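Local coordinates for protein agglutinin (Rhizoctonia solani, PDB 4G9M) that probably binds carbohydrates as a lectin of the ricin-type beta-trefoil family and assembles into a domain-swapped dimer, at residues Leu5-Thr11 with Gln45-Trp51; Ala29-Ile34 with Val81-Thr86; Asn74-Ser78 with Ala103-Phe109; Ala95-Ile101 with Asp133-Phe139. All coordinates share one frame. Residue numbers count along the deposited sequence, not the author numbering.

Overall arrangement
The four contacts sample a beta-trefoil, whose three repeats each give two strands to a barrel and a hairpin to a cap. Contacts 1 and 4 are equivalent: each pairs the first and last strands of a repeat, the first repeat and the third, around a QxW tryptophan. Their centres lie about 15 Å apart, strands 8-14 and 137-141 are sheet neighbours, and both reach the second subunit. Contact 2, its centre about 17 Å from that of contact 1, joins cap hairpins of repeats one and two and touches it through I34 and W47. Contact 3, its centre about 16 Å from those of contacts 2 and 4, links repeats two and three. Along the chain 1 crosses 2, 2 crosses 3 and 3 crosses 4.

Contact 1: residues Leu5-Thr11 with Gln45-Trp51; sequences LPAGTYT and QKWRLKW
Strands 8-11 and 47-51 run antiparallel, axes 4.5 Å apart at closest and N-to-C directions at 133°. G8 with L49 and Y10 with W47 are the hydrogen-bonded pairs: L49 N donates to G8 O at 2.8 Å, G8 N to L49 O at a bent 3.3 Å, Y10 N to W47 O at 2.8 Å, and W47 N to Y10 O at 2.9 Å. Between them T9 and R48 form a non-hydrogen-bonded pair, with backbone bonds to E142 and Q61 instead. Glycine suits position 8, where phi/psi is 168/-168. Q45 and W47 belong to the QxW signature of ricin-type trefoils. The buried Q45 amide is satisfied by D22, K38 and H40, W47 NE1 by L21 O, K46 NZ by G41 O and T11 OG1 by E142. Y10 (chi1 m) bonds P6 O through OH at 2.7 Å and lays CE1 3.7 Å from L49 CD2, which L5 CD2 meets at 3.9 Å. W51 NE1 makes a weak hydrogen bond to A94 O of the second subunit.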
loop_
_atom_site.group_PDB
_atom_site.type_symbol
_atom_site.label_atom_id
_atom_site.label_comp_id
_atom_site.label_asym_id
_atom_site.label_seq_id
_atom_site.Cartn_x
_atom_site.Cartn_y
_atom_site.Cartn_z
ATOM N N LEU B 5 7.922 -4.374 1.842
ATOM C CA LEU B 5 8.544 -3.105 1.493
ATOM C C LEU B 5 9.124 -2.563 2.793
ATOM O O LEU B 5 8.418 -1.915 3.565
ATOM C CB LEU B 5 7.476 -2.154 0.940
ATOM C CG LEU B 5 7.945 -0.841 0.312
ATOM C CD1 LEU B 5 8.628 -1.119 -1.034
ATOM C CD2 LEU B 5 6.784 0.172 0.138
ATOM N N PRO B 6 10.414 -2.828 3.057
ATOM C CA PRO B 6 10.999 -2.438 4.343
ATOM C C PRO B 6 11.367 -0.963 4.374
ATOM O O PRO B 6 11.568 -0.338 3.324
ATOM C CB PRO B 6 12.283 -3.273 4.403
ATOM C CG PRO B 6 12.667 -3.434 2.955
ATOM C CD PRO B 6 11.363 -3.598 2.229
ATOM N N ALA B 7 11.489 -0.411 5.576
ATOM C CA ALA B 7 12.111 0.892 5.701
ATOM C C ALA B 7 13.511 0.739 5.120
ATOM O O ALA B 7 14.176 -0.282 5.338
ATOM C CB ALA B 7 12.187 1.310 7.171
ATOM N N GLY B 8 13.944 1.738 4.357
ATOM C CA GLY B 8 15.272 1.733 3.774
ATOM C C GLY B 8 15.364 2.839 2.739
ATOM O O GLY B 8 14.484 3.698 2.663
ATOM N N THR B 9 16.425 2.816 1.946
ATOM C CA THR B 9 16.644 3.835 0.932
ATOM C C THR B 9 16.195 3.306 -0.420
ATOM O O THR B 9 16.533 2.174 -0.776
ATOM C CB THR B 9 18.120 4.213 0.859
ATOM O OG1 THR B 9 18.542 4.712 2.135
ATOM C CG2 THR B 9 18.369 5.262 -0.224
ATOM N N TYR B 10 15.462 4.133 -1.172
ATOM C CA TYR B 10 14.923 3.722 -2.465
ATOM C C TYR B 10 15.250 4.676 -3.611
ATOM O O TYR B 10 15.386 5.886 -3.407
ATOM C CB TYR B 10 13.406 3.578 -2.371
ATOM C CG TYR B 10 12.927 2.408 -1.538
ATOM C CD1 TYR B 10 12.826 2.502 -0.154
ATOM C CD2 TYR B 10 12.571 1.214 -2.140
ATOM C CE1 TYR B 10 12.383 1.417 0.606
ATOM C CE2 TYR B 10 12.134 0.134 -1.398
ATOM C CZ TYR B 10 12.038 0.242 -0.034
ATOM O OH TYR B 10 11.583 -0.843 0.662
ATOM N N THR B 11 15.378 4.115 -4.813
ATOM C CA THR B 11 15.180 4.879 -6.044
ATOM C C THR B 11 13.712 4.703 -6.410
ATOM O O THR B 11 13.186 3.586 -6.367
ATOM C CB THR B 11 16.074 4.366 -7.193
ATOM O OG1 THR B 11 17.452 4.620 -6.887
ATOM C CG2 THR B 11 15.726 5.063 -8.510
ATOM N N GLN B 45 18.653 11.627 -5.742
ATOM C CA GLN B 45 17.660 10.752 -6.343
ATOM C C GLN B 45 17.414 9.529 -5.464
ATOM O O GLN B 45 16.806 8.556 -5.906
ATOM C CB GLN B 45 18.100 10.317 -7.738
ATOM C CG GLN B 45 18.041 11.432 -8.780
ATOM C CD GLN B 45 18.468 10.954 -10.158
ATOM O OE1 GLN B 45 19.021 9.859 -10.307
ATOM N NE2 GLN B 45 18.224 11.778 -11.172
ATOM N N LYS B 46 17.861 9.604 -4.212
ATOM C CA LYS B 46 17.647 8.525 -3.253
ATOM C C LYS B 46 16.775 9.023 -2.121
ATOM O O LYS B 46 16.960 10.146 -1.643
ATOM C CB LYS B 46 18.968 8.060 -2.655
ATOM C CG LYS B 46 19.657 6.954 -3.408
ATOM C CD LYS B 46 20.325 7.449 -4.647
ATOM C CE LYS B 46 21.673 6.762 -4.809
ATOM N NZ LYS B 46 21.903 6.318 -6.210
ATOM N N TRP B 47 15.868 8.165 -1.653
ATOM C CA TRP B 47 14.857 8.570 -0.680
ATOM C C TRP B 47 14.699 7.562 0.459
ATOM O O TRP B 47 14.563 6.349 0.226
ATOM C CB TRP B 47 13.510 8.750 -1.380
ATOM C CG TRP B 47 13.572 9.708 -2.517
ATOM C CD1 TRP B 47 13.880 9.425 -3.822
ATOM C CD2 TRP B 47 13.338 11.110 -2.452
ATOM N NE1 TRP B 47 13.841 10.571 -4.574
ATOM C CE2 TRP B 47 13.507 11.621 -3.757
ATOM C CE3 TRP B 47 12.992 11.988 -1.418
ATOM C CZ2 TRP B 47 13.345 12.967 -4.051
ATOM C CZ3 TRP B 47 12.834 13.329 -1.717
ATOM C CH2 TRP B 47 13.000 13.801 -3.024
ATOM N N ARG B 48 14.714 8.063 1.690
ATOM C CA ARG B 48 14.559 7.199 2.853
ATOM C C ARG B 48 13.091 7.023 3.221
ATOM O O ARG B 48 12.377 7.993 3.487
ATOM C CB ARG B 48 15.345 7.748 4.042
ATOM C CG ARG B 48 16.818 7.968 3.746
ATOM C CD ARG B 48 17.634 7.896 5.009
ATOM N NE ARG B 48 19.059 7.889 4.699
ATOM C CZ ARG B 48 19.789 8.990 4.624
ATOM N NH1 ARG B 48 19.217 10.169 4.838
ATOM N NH2 ARG B 48 21.077 8.916 4.340
ATOM N N LEU B 49 12.646 5.771 3.225
ATOM C CA LEU B 49 11.283 5.425 3.589
ATOM C C LEU B 49 11.281 5.031 5.063
ATOM O O LEU B 49 12.017 4.140 5.463
ATOM C CB LEU B 49 10.784 4.257 2.721
ATOM C CG LEU B 49 9.415 3.673 3.061
ATOM C CD1 LEU B 49 8.322 4.672 2.686
ATOM C CD2 LEU B 49 9.193 2.349 2.342
ATOM N N LYS B 50 10.459 5.699 5.864
ATOM C CA LYS B 50 10.408 5.431 7.296
ATOM C C LYS B 50 8.984 5.582 7.811
ATOM O O LYS B 50 8.311 6.564 7.487
ATOM C CB LYS B 50 11.328 6.393 8.043
ATOM C CG LYS B 50 11.581 6.017 9.490
ATOM C CD LYS B 50 12.459 7.034 10.176
ATOM C CE LYS B 50 12.654 6.658 11.640
ATOM N NZ LYS B 50 13.362 7.727 12.389
ATOM N N TRP B 51 8.534 4.626 8.620
ATOM C CA TRP B 51 7.212 4.715 9.241
ATOM C C TRP B 51 7.228 5.705 10.409
ATOM O O TRP B 51 8.187 5.737 11.177
ATOM C CB TRP B 51 6.701 3.316 9.645
ATOM C CG TRP B 51 6.000 2.653 8.500
ATOM C CD1 TRP B 51 4.649 2.634 8.258
ATOM C CD2 TRP B 51 6.614 1.992 7.389
ATOM N NE1 TRP B 51 4.387 1.975 7.077
ATOM C CE2 TRP B 51 5.577 1.582 6.519
ATOM C CE3 TRP B 51 7.939 1.713 7.036
ATOM C CZ2 TRP B 51 5.828 0.903 5.332
ATOM C CZ3 TRP B 51 8.185 1.031 5.855
ATOM C CH2 TRP B 51 7.133 0.633 5.015
#

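Contact 2: residues Ala29-Ile34 with Val81-Thr86; sequences AEGTAI and VVGSTT
A G1 beta bulge in the hairpin cap of the trefoil joins strand 32-34 of the first repeat to strand 81-84 of the second. Strand directions differ by 132°, antiparallel, with axes 4.4 Å apart at closest. A type II turn, A29 to T32, leads in; T32 N bonds A29 O at 3.2 Å and T32 OG1 (chi1 m) the same oxygen at 2.6 Å. G31 and T32 both face G83: G31 N donates to G83 O at 2.9 Å, and G83 N to T32 O at 2.7 Å. At G31 phi/psi is 93/8, where a CB would jam against the preceding carbonyl, so glycine fits. A33 and V82 form a non-hydrogen-bonded pair, and I34 N then bonds V81 O at 3.1 Å. Branched, apolar I34 suits the buried side, its CD1 4.0 Å from V81 CG1. E30, with chi1 t and chi2 p, brings its carboxylate across: OE1 accepts from T85 N at 3.0 Å, and OE2 from S84 OG at 2.5 Å.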
loop_
_atom_site.group_PDB
_atom_site.type_symbol
_atom_site.label_atom_id
_atom_site.label_comp_id
_atom_site.label_asym_id
_atom_site.label_seq_id
_atom_site.Cartn_x
_atom_site.Cartn_y
_atom_site.Cartn_z
ATOM N N ALA B 29 17.036 23.923 0.741
ATOM C CA ALA B 29 16.145 25.076 0.908
ATOM C C ALA B 29 14.674 24.656 0.911
ATOM O O ALA B 29 14.255 23.837 0.095
ATOM C CB ALA B 29 16.386 26.103 -0.196
ATOM N N GLU B 30 13.895 25.233 1.822
ATOM C CA GLU B 30 12.452 25.007 1.866
ATOM C C GLU B 30 11.799 25.391 0.533
ATOM O O GLU B 30 11.999 26.497 0.028
ATOM C CB GLU B 30 11.841 25.821 3.012
ATOM C CG GLU B 30 10.338 25.710 3.129
ATOM C CD GLU B 30 9.890 24.410 3.782
ATOM O OE1 GLU B 30 10.602 23.900 4.678
ATOM O OE2 GLU B 30 8.820 23.903 3.390
ATOM N N GLY B 31 11.029 24.475 -0.045
ATOM C CA GLY B 31 10.370 24.732 -1.310
ATOM C C GLY B 31 11.124 24.291 -2.557
ATOM O O GLY B 31 10.694 24.597 -3.677
ATOM N N THR B 32 12.235 23.575 -2.381
ATOM C CA THR B 32 13.023 23.088 -3.521
ATOM C C THR B 32 12.224 22.086 -4.364
ATOM O O THR B 32 11.691 21.121 -3.837
ATOM C CB THR B 32 14.348 22.460 -3.043
ATOM O OG1 THR B 32 15.112 23.451 -2.341
ATOM C CG2 THR B 32 15.172 21.936 -4.225
ATOM N N ALA B 33 12.125 22.344 -5.670
ATOM C CA ALA B 33 11.339 21.513 -6.577
ATOM C C ALA B 33 11.718 20.041 -6.531
ATOM O O ALA B 33 12.893 19.704 -6.574
ATOM C CB ALA B 33 11.500 22.020 -8.002
ATOM N N ILE B 34 10.713 19.176 -6.453
ATOM C CA ILE B 34 10.901 17.752 -6.708
ATOM C C ILE B 34 10.323 17.465 -8.106
ATOM O O ILE B 34 9.309 18.038 -8.497
ATOM C CB ILE B 34 10.250 16.895 -5.592
ATOM C CG1 ILE B 34 10.992 17.136 -4.272
ATOM C CG2 ILE B 34 10.301 15.422 -5.945
ATOM C CD1 ILE B 34 10.427 16.380 -3.077
ATOM N N VAL B 81 5.032 19.323 -5.529
ATOM C CA VAL B 81 5.731 18.528 -4.531
ATOM C C VAL B 81 7.142 19.102 -4.408
ATOM O O VAL B 81 7.815 19.320 -5.410
ATOM C CB VAL B 81 5.786 17.053 -4.946
ATOM C CG1 VAL B 81 6.545 16.236 -3.924
ATOM C CG2 VAL B 81 4.363 16.520 -5.117
ATOM N N VAL B 82 7.574 19.371 -3.181
ATOM C CA VAL B 82 8.837 20.067 -2.954
ATOM C C VAL B 82 9.558 19.510 -1.737
ATOM O O VAL B 82 8.950 18.833 -0.894
ATOM C CB VAL B 82 8.621 21.579 -2.715
ATOM C CG1 VAL B 82 7.991 22.253 -3.948
ATOM C CG2 VAL B 82 7.789 21.827 -1.443
ATOM N N GLY B 83 10.858 19.789 -1.648
ATOM C CA GLY B 83 11.627 19.440 -0.464
ATOM C C GLY B 83 11.297 20.395 0.668
ATOM O O GLY B 83 11.249 21.609 0.468
ATOM N N SER B 84 11.079 19.858 1.866
ATOM C CA SER B 84 10.582 20.678 2.974
ATOM C C SER B 84 11.110 20.161 4.301
ATOM O O SER B 84 11.392 18.972 4.440
ATOM C CB SER B 84 9.051 20.647 3.003
ATOM O OG SER B 84 8.523 21.495 4.018
ATOM N N THR B 85 11.231 21.054 5.278
ATOM C CA THR B 85 11.593 20.655 6.635
ATOM C C THR B 85 10.320 20.067 7.281
ATOM O O THR B 85 10.363 19.469 8.356
ATOM C CB THR B 85 12.134 21.865 7.439
ATOM O OG1 THR B 85 13.128 22.548 6.665
ATOM C CG2 THR B 85 12.801 21.436 8.700
ATOM N N THR B 86 9.188 20.265 6.609
ATOM C CA THR B 86 7.921 19.666 7.030
ATOM C C THR B 86 7.464 18.574 6.068
ATOM O O THR B 86 7.000 18.853 4.953
ATOM C CB THR B 86 6.798 20.723 7.139
ATOM O OG1 THR B 86 7.236 21.805 7.965
ATOM C CG2 THR B 86 5.544 20.091 7.768
HETATM O O HOH W 1 8.271 23.646 6.623
#

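Contact 3: residues Asn74-Ser78 with Ala103-Phe109; sequences NIQNS and AADHRLF
This is a small surface contact, without a hydrogen bond between its segments, in which a loop sets I75, with N77 beside it, against two consecutive turns. Segment 103-109 folds as type I turns from A103 to H106 and from H106 to F109, with H106 N to A103 O at 3.1 Å, F109 N to H106 O at 2.9 Å, and A103 N to F109 O at 2.9 Å. Loop 74-78, within the second repeat's hairpin, meets the third repeat of the beta-trefoil where its first barrel strand passes into the cap. I75 (m, t) points toward the turns. A branched aliphatic residue fills this place well: CB sits over the H106 ring face, 4.1 Å from the centroid, as a CH-pi contact, I75 CG2 lies 4.0 Å from F109 CG, and I75 CD1 4.3 Å from A103 CB. N77 OD1 approaches the F109 ring edge at CE1, 3.3 Å, while accepting a hydrogen bond from N128 N. R107 reaches E102 of the second subunit in a salt bridge.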
loop_
_atom_site.group_PDB
_atom_site.type_symbol
_atom_site.label_atom_id
_atom_site.label_comp_id
_atom_site.label_asym_id
_atom_site.label_seq_id
_atom_site.Cartn_x
_atom_site.Cartn_y
_atom_site.Cartn_z
ATOM N N ASN B 74 -1.199 24.640 0.262
ATOM C CA ASN B 74 -2.295 23.745 0.632
ATOM C C ASN B 74 -2.503 22.713 -0.462
ATOM O O ASN B 74 -2.632 23.069 -1.630
ATOM C CB ASN B 74 -3.592 24.518 0.856
ATOM C CG ASN B 74 -3.471 25.574 1.926
ATOM O OD1 ASN B 74 -3.683 26.764 1.671
ATOM N ND2 ASN B 74 -3.135 25.152 3.135
ATOM N N ILE B 75 -2.504 21.438 -0.089
ATOM C CA ILE B 75 -2.553 20.378 -1.088
ATOM C C ILE B 75 -3.873 20.415 -1.867
ATOM O O ILE B 75 -4.960 20.339 -1.279
ATOM C CB ILE B 75 -2.294 18.985 -0.460
ATOM C CG1 ILE B 75 -0.862 18.909 0.072
ATOM C CG2 ILE B 75 -2.551 17.887 -1.471
ATOM C CD1 ILE B 75 -0.543 17.605 0.841
ATOM N N GLN B 76 -3.750 20.579 -3.188
ATOM C CA GLN B 76 -4.867 20.633 -4.139
ATOM C C GLN B 76 -4.272 20.179 -5.449
ATOM O O GLN B 76 -3.054 19.991 -5.533
ATOM C CB GLN B 76 -5.358 22.062 -4.357
ATOM C CG GLN B 76 -5.920 22.755 -3.167
ATOM C CD GLN B 76 -6.458 24.113 -3.538
ATOM O OE1 GLN B 76 -6.583 24.440 -4.727
ATOM N NE2 GLN B 76 -6.784 24.915 -2.533
ATOM N N ASN B 77 -5.100 20.059 -6.486
ATOM C CA ASN B 77 -4.585 19.649 -7.782
ATOM C C ASN B 77 -3.510 20.588 -8.325
ATOM O O ASN B 77 -3.654 21.812 -8.259
ATOM C CB ASN B 77 -5.709 19.501 -8.795
ATOM C CG ASN B 77 -6.448 18.185 -8.660
ATOM O OD1 ASN B 77 -5.840 17.140 -8.468
ATOM N ND2 ASN B 77 -7.764 18.233 -8.768
ATOM N N SER B 78 -2.429 19.984 -8.816
ATOM C CA SER B 78 -1.296 20.682 -9.454
ATOM C C SER B 78 -0.366 21.478 -8.524
ATOM O O SER B 78 0.552 22.154 -8.994
ATOM C CB SER B 78 -1.768 21.543 -10.633
ATOM O OG SER B 78 -2.559 20.774 -11.527
ATOM N N ALA B 103 -1.116 11.115 -0.307
ATOM C CA ALA B 103 -1.037 11.981 0.869
ATOM C C ALA B 103 -1.939 11.425 1.968
ATOM O O ALA B 103 -3.160 11.315 1.780
ATOM C CB ALA B 103 -1.455 13.414 0.501
ATOM N N ALA B 104 -1.357 11.092 3.116
ATOM C CA ALA B 104 -2.078 10.372 4.167
ATOM C C ALA B 104 -3.271 11.149 4.712
ATOM O O ALA B 104 -4.278 10.561 5.092
ATOM C CB ALA B 104 -1.139 10.002 5.293
ATOM N N ASP B 105 -3.148 12.474 4.738
ATOM C CA ASP B 105 -4.215 13.315 5.263
ATOM C C ASP B 105 -4.980 14.065 4.172
ATOM O O ASP B 105 -5.848 14.893 4.464
ATOM C CB ASP B 105 -3.665 14.251 6.330
ATOM C CG ASP B 105 -3.193 13.492 7.573
ATOM O OD1 ASP B 105 -3.935 12.578 8.016
ATOM O OD2 ASP B 105 -2.104 13.794 8.099
ATOM N N HIS B 106 -4.663 13.746 2.920
ATOM C CA HIS B 106 -5.419 14.215 1.764
ATOM C C HIS B 106 -5.475 13.077 0.751
ATOM O O HIS B 106 -4.854 13.163 -0.301
ATOM C CB HIS B 106 -4.710 15.411 1.121
ATOM C CG HIS B 106 -4.449 16.546 2.065
ATOM N ND1 HIS B 106 -3.414 16.537 2.976
ATOM C CD2 HIS B 106 -5.095 17.722 2.240
ATOM C CE1 HIS B 106 -3.432 17.660 3.669
ATOM N NE2 HIS B 106 -4.440 18.400 3.241
ATOM N N ARG B 107 -6.229 12.021 1.059
ATOM C CA ARG B 107 -6.032 10.728 0.397
ATOM C C ARG B 107 -6.533 10.644 -1.045
ATOM O O ARG B 107 -6.293 9.642 -1.726
ATOM C CB ARG B 107 -6.659 9.594 1.219
ATOM C CG ARG B 107 -5.962 9.339 2.544
ATOM C CD ARG B 107 -6.438 8.050 3.185
ATOM N NE ARG B 107 -5.910 7.900 4.540
ATOM C CZ ARG B 107 -5.948 6.768 5.239
ATOM N NH1 ARG B 107 -6.475 5.675 4.706
ATOM N NH2 ARG B 107 -5.448 6.728 6.467
ATOM N N LEU B 108 -7.245 11.668 -1.505
ATOM C CA LEU B 108 -7.629 11.728 -2.910
ATOM C C LEU B 108 -6.425 12.106 -3.764
ATOM O O LEU B 108 -6.470 11.965 -4.985
ATOM C CB LEU B 108 -8.747 12.755 -3.150
ATOM C CG LEU B 108 -10.178 12.425 -2.718
ATOM C CD1 LEU B 108 -11.088 13.592 -3.065
ATOM C CD2 LEU B 108 -10.683 11.146 -3.368
ATOM N N PHE B 109 -5.358 12.581 -3.114
ATOM C CA PHE B 109 -4.186 13.090 -3.833
ATOM C C PHE B 109 -2.980 12.179 -3.768
ATOM O O PHE B 109 -2.627 11.676 -2.698
ATOM C CB PHE B 109 -3.822 14.491 -3.347
ATOM C CG PHE B 109 -4.891 15.503 -3.634
ATOM C CD1 PHE B 109 -4.962 16.127 -4.870
ATOM C CD2 PHE B 109 -5.855 15.785 -2.689
ATOM C CE1 PHE B 109 -5.971 17.037 -5.148
ATOM C CE2 PHE B 109 -6.877 16.698 -2.957
ATOM C CZ PHE B 109 -6.927 17.321 -4.194
#

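Contact 4: residues Ala95-Ile101 with Asp133-Phe139; sequences ADKGFAI and DNQKWKF
I101 (m, t) lays its CD1 over the W137 indole, 4.1 Å from the five-membered-ring centroid in a CH-pi contact, and 3.9 Å from F139 CZ; F99 CD1 packs 3.8 Å from F139 CD1. Strands 99-101 and 137-139 cross at 108°, axes 6.4 Å apart at closest, and share a single antiparallel bridge: F99 N to W137 O at 2.8 Å and W137 N to F99 O at 2.9 Å. Beyond it water 2 accepts from I101 N at 2.9 Å and donates to Q135 O at 2.7 Å. Q135 and W137 form a QxW motif of the beta-trefoil, with W137 NE1 bonded to L111 O. G98, at phi/psi 60/-146, must be bare, since a CB would clash with W137 O. The long, nearly extended K136 carries NZ to D96 OD1 at 2.7 Å and D133 OD1 at 3.0 Å; K97 NZ meets D96 OD2 at 2.7 Å, so D96 bridges the two lysines and offsets their like charges. F139 pairs with a strand of the second subunit, continuing the sheet across the interface.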
loop_
_atom_site.group_PDB
_atom_site.type_symbol
_atom_site.label_atom_id
_atom_site.label_comp_id
_atom_site.label_asym_id
_atom_site.label_seq_id
_atom_site.Cartn_x
_atom_site.Cartn_y
_atom_site.Cartn_z
ATOM N N ALA B 95 -0.228 -0.846 -6.333
ATOM C CA ALA B 95 -0.920 -0.538 -7.581
ATOM C C ALA B 95 -0.699 -1.688 -8.548
ATOM O O ALA B 95 0.132 -2.552 -8.294
ATOM C CB ALA B 95 -0.412 0.784 -8.179
ATOM N N ASP B 96 -1.432 -1.697 -9.662
ATOM C CA ASP B 96 -1.317 -2.783 -10.632
ATOM C C ASP B 96 0.096 -2.856 -11.202
ATOM O O ASP B 96 0.555 -3.920 -11.623
ATOM C CB ASP B 96 -2.366 -2.632 -11.742
ATOM C CG ASP B 96 -2.188 -1.361 -12.556
ATOM O OD1 ASP B 96 -2.366 -0.256 -12.003
ATOM O OD2 ASP B 96 -1.908 -1.470 -13.766
ATOM N N LYS B 97 0.776 -1.715 -11.208
ATOM C CA LYS B 97 2.217 -1.654 -11.409
ATOM C C LYS B 97 2.799 -0.717 -10.355
ATOM O O LYS B 97 2.318 0.408 -10.189
ATOM C CB LYS B 97 2.552 -1.145 -12.808
ATOM C CG LYS B 97 2.066 -2.077 -13.921
ATOM C CD LYS B 97 2.286 -1.490 -15.307
ATOM C CE LYS B 97 1.245 -0.444 -15.625
ATOM N NZ LYS B 97 -0.115 -1.036 -15.786
ATOM N N GLY B 98 3.821 -1.175 -9.643
ATOM C CA GLY B 98 4.423 -0.370 -8.591
ATOM C C GLY B 98 3.466 0.018 -7.476
ATOM O O GLY B 98 2.558 -0.736 -7.110
ATOM N N PHE B 99 3.683 1.207 -6.924
ATOM C CA PHE B 99 2.890 1.702 -5.811
ATOM C C PHE B 99 2.439 3.139 -6.053
ATOM O O PHE B 99 3.179 3.951 -6.614
ATOM C CB PHE B 99 3.729 1.670 -4.517
ATOM C CG PHE B 99 4.116 0.277 -4.050
ATOM C CD1 PHE B 99 5.247 -0.356 -4.544
ATOM C CD2 PHE B 99 3.329 -0.392 -3.121
ATOM C CE1 PHE B 99 5.597 -1.633 -4.113
ATOM C CE2 PHE B 99 3.668 -1.672 -2.695
ATOM C CZ PHE B 99 4.800 -2.288 -3.193
ATOM N N ALA B 100 1.230 3.462 -5.607
ATOM C CA ALA B 100 0.805 4.852 -5.513
ATOM C C ALA B 100 1.351 5.445 -4.226
ATOM O O ALA B 100 1.476 4.749 -3.210
ATOM C CB ALA B 100 -0.713 4.954 -5.531
ATOM N N ILE B 101 1.701 6.727 -4.271
ATOM C CA ILE B 101 2.178 7.425 -3.080
ATOM C C ILE B 101 1.167 8.495 -2.719
ATOM O O ILE B 101 1.130 9.568 -3.326
ATOM C CB ILE B 101 3.568 8.042 -3.300
ATOM C CG1 ILE B 101 4.564 6.938 -3.670
ATOM C CG2 ILE B 101 4.017 8.777 -2.043
ATOM C CD1 ILE B 101 5.884 7.491 -4.167
ATOM N N ASP B 133 -0.603 5.556 -15.093
ATOM C CA ASP B 133 0.754 5.055 -14.844
ATOM C C ASP B 133 1.746 6.121 -14.359
ATOM O O ASP B 133 2.704 5.801 -13.675
ATOM C CB ASP B 133 1.317 4.327 -16.077
ATOM C CG ASP B 133 0.716 2.953 -16.264
ATOM O OD1 ASP B 133 -0.132 2.560 -15.434
ATOM O OD2 ASP B 133 1.094 2.259 -17.236
ATOM N N ASN B 134 1.503 7.394 -14.689
ATOM C CA ASN B 134 2.397 8.458 -14.207
ATOM C C ASN B 134 2.179 8.758 -12.724
ATOM O O ASN B 134 2.906 9.555 -12.120
ATOM C CB ASN B 134 2.238 9.730 -15.032
ATOM C CG ASN B 134 0.842 10.307 -14.931
ATOM O OD1 ASN B 134 -0.152 9.597 -15.124
ATOM N ND2 ASN B 134 0.756 11.585 -14.596
ATOM N N GLN B 135 1.178 8.097 -12.139
ATOM C CA GLN B 135 0.906 8.229 -10.709
ATOM C C GLN B 135 1.276 6.943 -9.970
ATOM O O GLN B 135 0.771 6.671 -8.877
ATOM C CB GLN B 135 -0.576 8.542 -10.474
ATOM C CG GLN B 135 -1.140 9.631 -11.367
ATOM C CD GLN B 135 -2.583 9.936 -11.042
ATOM O OE1 GLN B 135 -3.426 9.031 -10.982
ATOM N NE2 GLN B 135 -2.878 11.215 -10.799
ATOM N N LYS B 136 2.150 6.141 -10.579
ATOM C CA LYS B 136 2.611 4.896 -9.966
ATOM C C LYS B 136 4.117 4.888 -10.020
ATOM O O LYS B 136 4.707 5.355 -11.000
ATOM C CB LYS B 136 2.062 3.678 -10.703
ATOM C CG LYS B 136 0.542 3.547 -10.619
ATOM C CD LYS B 136 0.023 2.582 -11.666
ATOM C CE LYS B 136 -1.475 2.787 -11.857
ATOM N NZ LYS B 136 -1.947 2.134 -13.109
ATOM N N TRP B 137 4.735 4.343 -8.974
ATOM C CA TRP B 137 6.184 4.401 -8.826
ATOM C C TRP B 137 6.739 3.032 -8.473
ATOM O O TRP B 137 6.183 2.324 -7.629
ATOM C CB TRP B 137 6.556 5.412 -7.728
ATOM C CG TRP B 137 6.015 6.814 -8.013
ATOM C CD1 TRP B 137 4.756 7.284 -7.727
ATOM C CD2 TRP B 137 6.709 7.894 -8.648
ATOM N NE1 TRP B 137 4.627 8.593 -8.154
ATOM C CE2 TRP B 137 5.815 8.989 -8.714
ATOM C CE3 TRP B 137 8.003 8.047 -9.171
ATOM C CZ2 TRP B 137 6.175 10.209 -9.274
ATOM C CZ3 TRP B 137 8.359 9.255 -9.724
ATOM C CH2 TRP B 137 7.449 10.331 -9.760
ATOM N N LYS B 138 7.832 2.658 -9.137
ATOM C CA LYS B 138 8.558 1.450 -8.783
ATOM C C LYS B 138 9.470 1.754 -7.609
ATOM O O LYS B 138 10.287 2.672 -7.676
ATOM C CB LYS B 138 9.393 0.930 -9.958
ATOM C CG LYS B 138 8.617 0.724 -11.258
ATOM C CD LYS B 138 7.557 -0.342 -11.103
ATOM C CE LYS B 138 8.145 -1.607 -10.512
ATOM N NZ LYS B 138 7.193 -2.244 -9.573
ATOM N N PHE B 139 9.330 0.978 -6.540
ATOM C CA PHE B 139 10.171 1.135 -5.366
ATOM C C PHE B 139 11.398 0.251 -5.487
ATOM O O PHE B 139 11.336 -0.947 -5.238
ATOM C CB PHE B 139 9.383 0.817 -4.094
ATOM C CG PHE B 139 8.609 1.995 -3.563
ATOM C CD1 PHE B 139 7.595 2.573 -4.312
ATOM C CD2 PHE B 139 8.903 2.524 -2.312
ATOM C CE1 PHE B 139 6.892 3.664 -3.836
ATOM C CE2 PHE B 139 8.181 3.616 -1.820
ATOM C CZ PHE B 139 7.179 4.178 -2.584
HETATM O O HOH W 2 1.585 8.163 -6.833
#